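Local coordinates for MMS19 nucleotide excision repair protein homolog (Mus musculus, PDB 6TBL) that probably serves as a key component of the cytosolic iron-sulfur assembly complex, helping to deliver iron-sulfur clusters to apoproteins of DNA metabolism and genome integrity, at residues P40-F54 with M73-Y87. Residues are numbered along the deposited sequence; the frame is centred on the assembly and turned at random.
With K (potassium ion), chain G.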
loop_
_atom_site.group_PDB
_atom_site.type_symbol
_atom_site.label_atom_id
_atom_site.label_comp_id
_atom_site.label_asym_id
_atom_site.label_seq_id
_atom_site.Cartn_x
_atom_site.Cartn_y
_atom_site.Cartn_z
ATOM N N PRO A 40 -4.154 -37.151 6.812
ATOM C CA PRO A 40 -3.431 -36.039 6.180
ATOM C C PRO A 40 -2.071 -36.432 5.633
ATOM O O PRO A 40 -1.626 -35.842 4.641
ATOM C CB PRO A 40 -3.313 -35.013 7.315
ATOM C CG PRO A 40 -3.270 -35.843 8.545
ATOM C CD PRO A 40 -4.157 -37.036 8.283
ATOM N N GLN A 41 -1.396 -37.409 6.243
ATOM C CA GLN A 41 -0.068 -37.791 5.777
ATOM C C GLN A 41 -0.127 -38.402 4.383
ATOM O O GLN A 41 0.769 -38.176 3.561
ATOM C CB GLN A 41 0.580 -38.765 6.761
ATOM C CG GLN A 41 0.549 -38.315 8.214
ATOM C CD GLN A 41 -0.758 -38.663 8.908
ATOM O OE1 GLN A 41 -1.670 -39.224 8.296
ATOM N NE2 GLN A 41 -0.853 -38.331 10.189
ATOM N N ILE A 42 -1.175 -39.170 4.098
ATOM C CA ILE A 42 -1.296 -39.790 2.785
ATOM C C ILE A 42 -1.779 -38.780 1.753
ATOM O O ILE A 42 -1.350 -38.808 0.594
ATOM C CB ILE A 42 -2.228 -41.010 2.860
ATOM C CG1 ILE A 42 -1.825 -41.899 4.035
ATOM C CG2 ILE A 42 -2.188 -41.793 1.556
ATOM C CD1 ILE A 42 -2.757 -43.051 4.261
ATOM N N MET A 43 -2.676 -37.875 2.152
ATOM C CA MET A 43 -3.187 -36.883 1.214
ATOM C C MET A 43 -2.127 -35.875 0.798
ATOM O O MET A 43 -2.277 -35.236 -0.249
ATOM C CB MET A 43 -4.380 -36.145 1.820
ATOM C CG MET A 43 -5.565 -37.034 2.142
ATOM S SD MET A 43 -6.117 -38.010 0.730
ATOM C CE MET A 43 -6.455 -36.726 -0.473
ATOM N N SER A 44 -1.059 -35.724 1.584
ATOM C CA SER A 44 -0.060 -34.701 1.301
ATOM C C SER A 44 0.728 -34.983 0.029
ATOM O O SER A 44 1.344 -34.065 -0.519
ATOM C CB SER A 44 0.890 -34.557 2.488
ATOM O OG SER A 44 1.186 -35.825 3.049
ATOM N N LEU A 45 0.726 -36.223 -0.459
ATOM C CA LEU A 45 1.438 -36.509 -1.699
ATOM C C LEU A 45 0.780 -35.833 -2.890
ATOM O O LEU A 45 1.460 -35.466 -3.853
ATOM C CB LEU A 45 1.513 -38.017 -1.922
ATOM C CG LEU A 45 2.368 -38.809 -0.936
ATOM C CD1 LEU A 45 2.222 -40.296 -1.200
ATOM C CD2 LEU A 45 3.831 -38.388 -1.022
ATOM N N HIS A 46 -0.534 -35.649 -2.841
ATOM C CA HIS A 46 -1.293 -35.133 -3.971
ATOM C C HIS A 46 -1.723 -33.686 -3.761
ATOM O O HIS A 46 -2.755 -33.266 -4.281
ATOM C CB HIS A 46 -2.504 -36.030 -4.233
ATOM C CG HIS A 46 -2.188 -37.493 -4.178
ATOM N ND1 HIS A 46 -2.064 -38.183 -2.991
ATOM C CD2 HIS A 46 -1.958 -38.394 -5.162
ATOM C CE1 HIS A 46 -1.775 -39.446 -3.247
ATOM N NE2 HIS A 46 -1.708 -39.602 -4.557
ATOM N N VAL A 47 -0.935 -32.913 -3.008
ATOM C CA VAL A 47 -1.315 -31.537 -2.695
ATOM C C VAL A 47 -1.467 -30.715 -3.968
ATOM O O VAL A 47 -2.420 -29.938 -4.111
ATOM C CB VAL A 47 -0.294 -30.900 -1.734
ATOM C CG1 VAL A 47 -0.513 -29.401 -1.653
ATOM C CG2 VAL A 47 -0.422 -31.510 -0.361
ATOM N N ASP A 48 -0.547 -30.885 -4.919
ATOM C CA ASP A 48 -0.563 -30.038 -6.106
ATOM C C ASP A 48 -1.848 -30.219 -6.901
ATOM O O ASP A 48 -2.465 -29.235 -7.327
ATOM C CB ASP A 48 0.652 -30.331 -6.983
ATOM C CG ASP A 48 0.873 -29.264 -8.034
ATOM O OD1 ASP A 48 1.510 -28.235 -7.715
ATOM O OD2 ASP A 48 0.398 -29.446 -9.175
ATOM N N THR A 49 -2.277 -31.467 -7.100
ATOM C CA THR A 49 -3.521 -31.696 -7.824
ATOM C C THR A 49 -4.745 -31.412 -6.957
ATOM O O THR A 49 -5.804 -31.056 -7.489
ATOM C CB THR A 49 -3.560 -33.127 -8.369
ATOM O OG1 THR A 49 -4.759 -33.324 -9.127
ATOM C CG2 THR A 49 -3.501 -34.143 -7.242
ATOM N N LEU A 50 -4.626 -31.547 -5.634
ATOM C CA LEU A 50 -5.732 -31.178 -4.756
ATOM C C LEU A 50 -5.962 -29.672 -4.778
ATOM O O LEU A 50 -7.094 -29.209 -4.962
ATOM C CB LEU A 50 -5.466 -31.666 -3.330
ATOM C CG LEU A 50 -5.588 -33.173 -3.079
ATOM C CD1 LEU A 50 -5.045 -33.547 -1.703
ATOM C CD2 LEU A 50 -7.024 -33.654 -3.240
ATOM N N VAL A 51 -4.893 -28.894 -4.602
ATOM C CA VAL A 51 -5.010 -27.437 -4.625
ATOM C C VAL A 51 -5.545 -26.968 -5.972
ATOM O O VAL A 51 -6.455 -26.133 -6.043
ATOM C CB VAL A 51 -3.655 -26.783 -4.299
ATOM C CG1 VAL A 51 -3.714 -25.288 -4.547
ATOM C CG2 VAL A 51 -3.263 -27.067 -2.862
ATOM N N THR A 52 -4.994 -27.509 -7.059
ATOM C CA THR A 52 -5.390 -27.070 -8.394
ATOM C C THR A 52 -6.875 -27.310 -8.638
ATOM O O THR A 52 -7.615 -26.385 -8.997
ATOM C CB THR A 52 -4.551 -27.789 -9.450
ATOM O OG1 THR A 52 -3.164 -27.693 -9.108
ATOM C CG2 THR A 52 -4.770 -27.165 -10.818
ATOM N N LYS A 53 -7.331 -28.549 -8.433
ATOM C CA LYS A 53 -8.701 -28.903 -8.792
ATOM C C LYS A 53 -9.717 -28.268 -7.851
ATOM O O LYS A 53 -10.802 -27.866 -8.287
ATOM C CB LYS A 53 -8.861 -30.422 -8.812
ATOM C CG LYS A 53 -8.201 -31.078 -10.005
ATOM C CD LYS A 53 -8.687 -30.444 -11.298
ATOM C CE LYS A 53 -7.912 -30.955 -12.496
ATOM N NZ LYS A 53 -8.332 -30.263 -13.743
ATOM N N PHE A 54 -9.391 -28.174 -6.559
ATOM C CA PHE A 54 -10.304 -27.526 -5.622
ATOM C C PHE A 54 -10.546 -26.073 -6.009
ATOM O O PHE A 54 -11.683 -25.589 -5.949
ATOM C CB PHE A 54 -9.757 -27.614 -4.196
ATOM C CG PHE A 54 -9.820 -28.992 -3.598
ATOM C CD1 PHE A 54 -10.557 -29.998 -4.202
ATOM C CD2 PHE A 54 -9.147 -29.277 -2.421
ATOM C CE1 PHE A 54 -10.611 -31.263 -3.647
ATOM C CE2 PHE A 54 -9.198 -30.540 -1.862
ATOM C CZ PHE A 54 -9.932 -31.534 -2.473
ATOM N N MET A 73 -10.845 -26.829 0.580
ATOM C CA MET A 73 -9.739 -25.888 0.725
ATOM C C MET A 73 -9.475 -25.586 2.192
ATOM O O MET A 73 -8.321 -25.434 2.607
ATOM C CB MET A 73 -10.040 -24.601 -0.038
ATOM C CG MET A 73 -9.993 -24.751 -1.540
ATOM S SD MET A 73 -8.354 -25.256 -2.090
ATOM C CE MET A 73 -7.360 -23.902 -1.475
ATOM N N HIS A 74 -10.538 -25.490 2.992
ATOM C CA HIS A 74 -10.372 -25.356 4.432
ATOM C C HIS A 74 -9.770 -26.621 5.029
ATOM O O HIS A 74 -8.848 -26.551 5.851
ATOM C CB HIS A 74 -11.720 -25.038 5.077
ATOM C CG HIS A 74 -11.650 -24.804 6.553
ATOM N ND1 HIS A 74 -11.668 -25.831 7.472
ATOM C CD2 HIS A 74 -11.578 -23.658 7.272
ATOM C CE1 HIS A 74 -11.602 -25.328 8.693
ATOM N NE2 HIS A 74 -11.547 -24.011 8.599
ATOM N N ALA A 75 -10.267 -27.791 4.614
ATOM C CA ALA A 75 -9.772 -29.051 5.151
ATOM C C ALA A 75 -8.332 -29.328 4.746
ATOM O O ALA A 75 -7.649 -30.098 5.429
ATOM C CB ALA A 75 -10.673 -30.204 4.704
ATOM N N LEU A 76 -7.858 -28.722 3.653
ATOM C CA LEU A 76 -6.468 -28.898 3.249
ATOM C C LEU A 76 -5.501 -28.403 4.316
ATOM O O LEU A 76 -4.386 -28.924 4.430
ATOM C CB LEU A 76 -6.204 -28.170 1.931
ATOM C CG LEU A 76 -6.407 -28.952 0.636
ATOM C CD1 LEU A 76 -6.076 -28.073 -0.558
ATOM C CD2 LEU A 76 -5.538 -30.193 0.636
ATOM N N THR A 77 -5.904 -27.407 5.107
ATOM C CA THR A 77 -5.015 -26.847 6.117
ATOM C C THR A 77 -4.685 -27.828 7.236
ATOM O O THR A 77 -3.848 -27.501 8.086
ATOM C CB THR A 77 -5.625 -25.572 6.703
ATOM O OG1 THR A 77 -6.840 -25.893 7.389
ATOM C CG2 THR A 77 -5.930 -24.573 5.595
ATOM N N ARG A 78 -5.307 -29.010 7.259
ATOM C CA ARG A 78 -4.950 -30.033 8.236
ATOM C C ARG A 78 -3.701 -30.808 7.835
ATOM O O ARG A 78 -3.095 -31.467 8.686
ATOM C CB ARG A 78 -6.120 -30.999 8.444
ATOM C CG ARG A 78 -5.955 -31.928 9.639
ATOM C CD ARG A 78 -7.286 -32.213 10.304
ATOM N NE ARG A 78 -7.924 -30.990 10.785
ATOM C CZ ARG A 78 -9.045 -30.966 11.498
ATOM N NH1 ARG A 78 -9.651 -32.101 11.815
ATOM N NH2 ARG A 78 -9.558 -29.809 11.894
ATOM N N LEU A 79 -3.301 -30.735 6.565
ATOM C CA LEU A 79 -2.069 -31.369 6.127
ATOM C C LEU A 79 -0.874 -30.715 6.822
ATOM O O LEU A 79 -0.992 -29.617 7.375
ATOM C CB LEU A 79 -1.928 -31.264 4.607
ATOM C CG LEU A 79 -3.109 -31.738 3.755
ATOM C CD1 LEU A 79 -2.730 -31.777 2.288
ATOM C CD2 LEU A 79 -3.622 -33.090 4.211
ATOM N N PRO A 80 0.279 -31.384 6.829
ATOM C CA PRO A 80 1.476 -30.781 7.431
ATOM C C PRO A 80 1.779 -29.410 6.842
ATOM O O PRO A 80 1.783 -29.220 5.624
ATOM C CB PRO A 80 2.576 -31.795 7.105
ATOM C CG PRO A 80 1.862 -33.096 7.035
ATOM C CD PRO A 80 0.505 -32.792 6.453
ATOM N N THR A 81 2.038 -28.447 7.731
ATOM C CA THR A 81 2.218 -27.065 7.303
ATOM C C THR A 81 3.426 -26.905 6.386
ATOM O O THR A 81 3.407 -26.067 5.477
ATOM C CB THR A 81 2.351 -26.161 8.529
ATOM O OG1 THR A 81 1.239 -26.383 9.407
ATOM C CG2 THR A 81 2.378 -24.692 8.125
ATOM N N SER A 82 4.471 -27.710 6.592
ATOM C CA SER A 82 5.687 -27.566 5.799
ATOM C C SER A 82 5.457 -27.826 4.314
ATOM O O SER A 82 6.229 -27.331 3.486
ATOM C CB SER A 82 6.775 -28.501 6.328
ATOM O OG SER A 82 6.361 -29.853 6.254
ATOM N N VAL A 83 4.415 -28.579 3.952
ATOM C CA VAL A 83 4.139 -28.867 2.547
ATOM C C VAL A 83 3.089 -27.942 1.956
ATOM O O VAL A 83 2.914 -27.928 0.726
ATOM C CB VAL A 83 3.708 -30.336 2.347
ATOM C CG1 VAL A 83 4.622 -31.259 3.132
ATOM C CG2 VAL A 83 2.251 -30.536 2.742
ATOM N N LEU A 84 2.386 -27.170 2.785
ATOM C CA LEU A 84 1.386 -26.234 2.292
ATOM C C LEU A 84 1.963 -24.856 2.015
ATOM O O LEU A 84 1.439 -24.142 1.155
ATOM C CB LEU A 84 0.237 -26.099 3.292
ATOM C CG LEU A 84 -0.461 -27.384 3.723
ATOM C CD1 LEU A 84 -1.653 -27.049 4.581
ATOM C CD2 LEU A 84 -0.872 -28.211 2.522
ATOM N N LEU A 85 3.036 -24.476 2.714
ATOM C CA LEU A 85 3.564 -23.119 2.598
ATOM C C LEU A 85 3.949 -22.714 1.178
ATOM O O LEU A 85 3.689 -21.555 0.812
ATOM C CB LEU A 85 4.747 -22.950 3.563
ATOM C CG LEU A 85 4.374 -23.050 5.046
ATOM C CD1 LEU A 85 5.610 -22.956 5.926
ATOM C CD2 LEU A 85 3.354 -21.982 5.424
ATOM N N PRO A 86 4.545 -23.571 0.339
ATOM C CA PRO A 86 4.805 -23.161 -1.053
ATOM C C PRO A 86 3.547 -22.873 -1.857
ATOM O O PRO A 86 3.654 -22.322 -2.959
ATOM C CB PRO A 86 5.578 -24.352 -1.641
ATOM C CG PRO A 86 5.291 -25.489 -0.728
ATOM C CD PRO A 86 5.154 -24.880 0.627
ATOM N N TYR A 87 2.366 -23.226 -1.348
ATOM C CA TYR A 87 1.108 -22.891 -1.997
ATOM C C TYR A 87 0.367 -21.753 -1.313
ATOM O O TYR A 87 -0.613 -21.252 -1.873
ATOM C CB TYR A 87 0.194 -24.126 -2.053
ATOM C CG TYR A 87 0.775 -25.276 -2.840
ATOM C CD1 TYR A 87 0.525 -25.406 -4.200
ATOM C CD2 TYR A 87 1.579 -26.230 -2.227
ATOM C CE1 TYR A 87 1.056 -26.455 -4.929
ATOM C CE2 TYR A 87 2.115 -27.283 -2.947
ATOM C CZ TYR A 87 1.850 -27.389 -4.298
ATOM O OH TYR A 87 2.381 -28.431 -5.022
HETATM K K K G . -1.394 -27.477 9.497
#
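Val47, Val51 and Phe54 pack against Leu76, Leu79 and Tyr87 in a largely apolar contact in this C-terminal piece of MMS19. Helices 40-43 and 47-57 here meet the end of helix 63-76, the turn after it and the start of helix 81-94. The axes of the helical segments 47-54 and 81-87 come within 11.0 Å at an angle of 48°. The two methyls of Val47 point to different neighbours. Its CG1, anti to the backbone N (chi1 168°), lies over one face of the Tyr87 ring as a CH-pi contact, 4.0 Å from the ring centroid. Its CG2 meets Leu79 CD1 at 3.5 Å. Leu79 CD2 packs on Pro40 CB at 3.7 Å. At the ring's edge, Tyr87 OH donates to Asp48 OD1 at 2.8 Å, and OD1 accepts through its anti lone pair. The carboxylate is turned 60° from the ring plane. A leucine in place of Tyr87 would probably leave Asp48 without this donor and Val47 without its flat ring face. Val47 and Leu79 lie within HEAT repeat 3 and Tyr87 in HEAT repeat 4, consistent with HEAT-repeat stacking. Farther along, Met73 SD sits at the edge of the Phe54 ring, a Met-aromatic contact, and 3.5 Å from Phe54 CB. Leu76 CD1 touches Phe54 CD2 and Val51 CG2. The turn and the start of the next helix bind a potassium ion through Thr77 O, Leu79 O and Thr81 OG1.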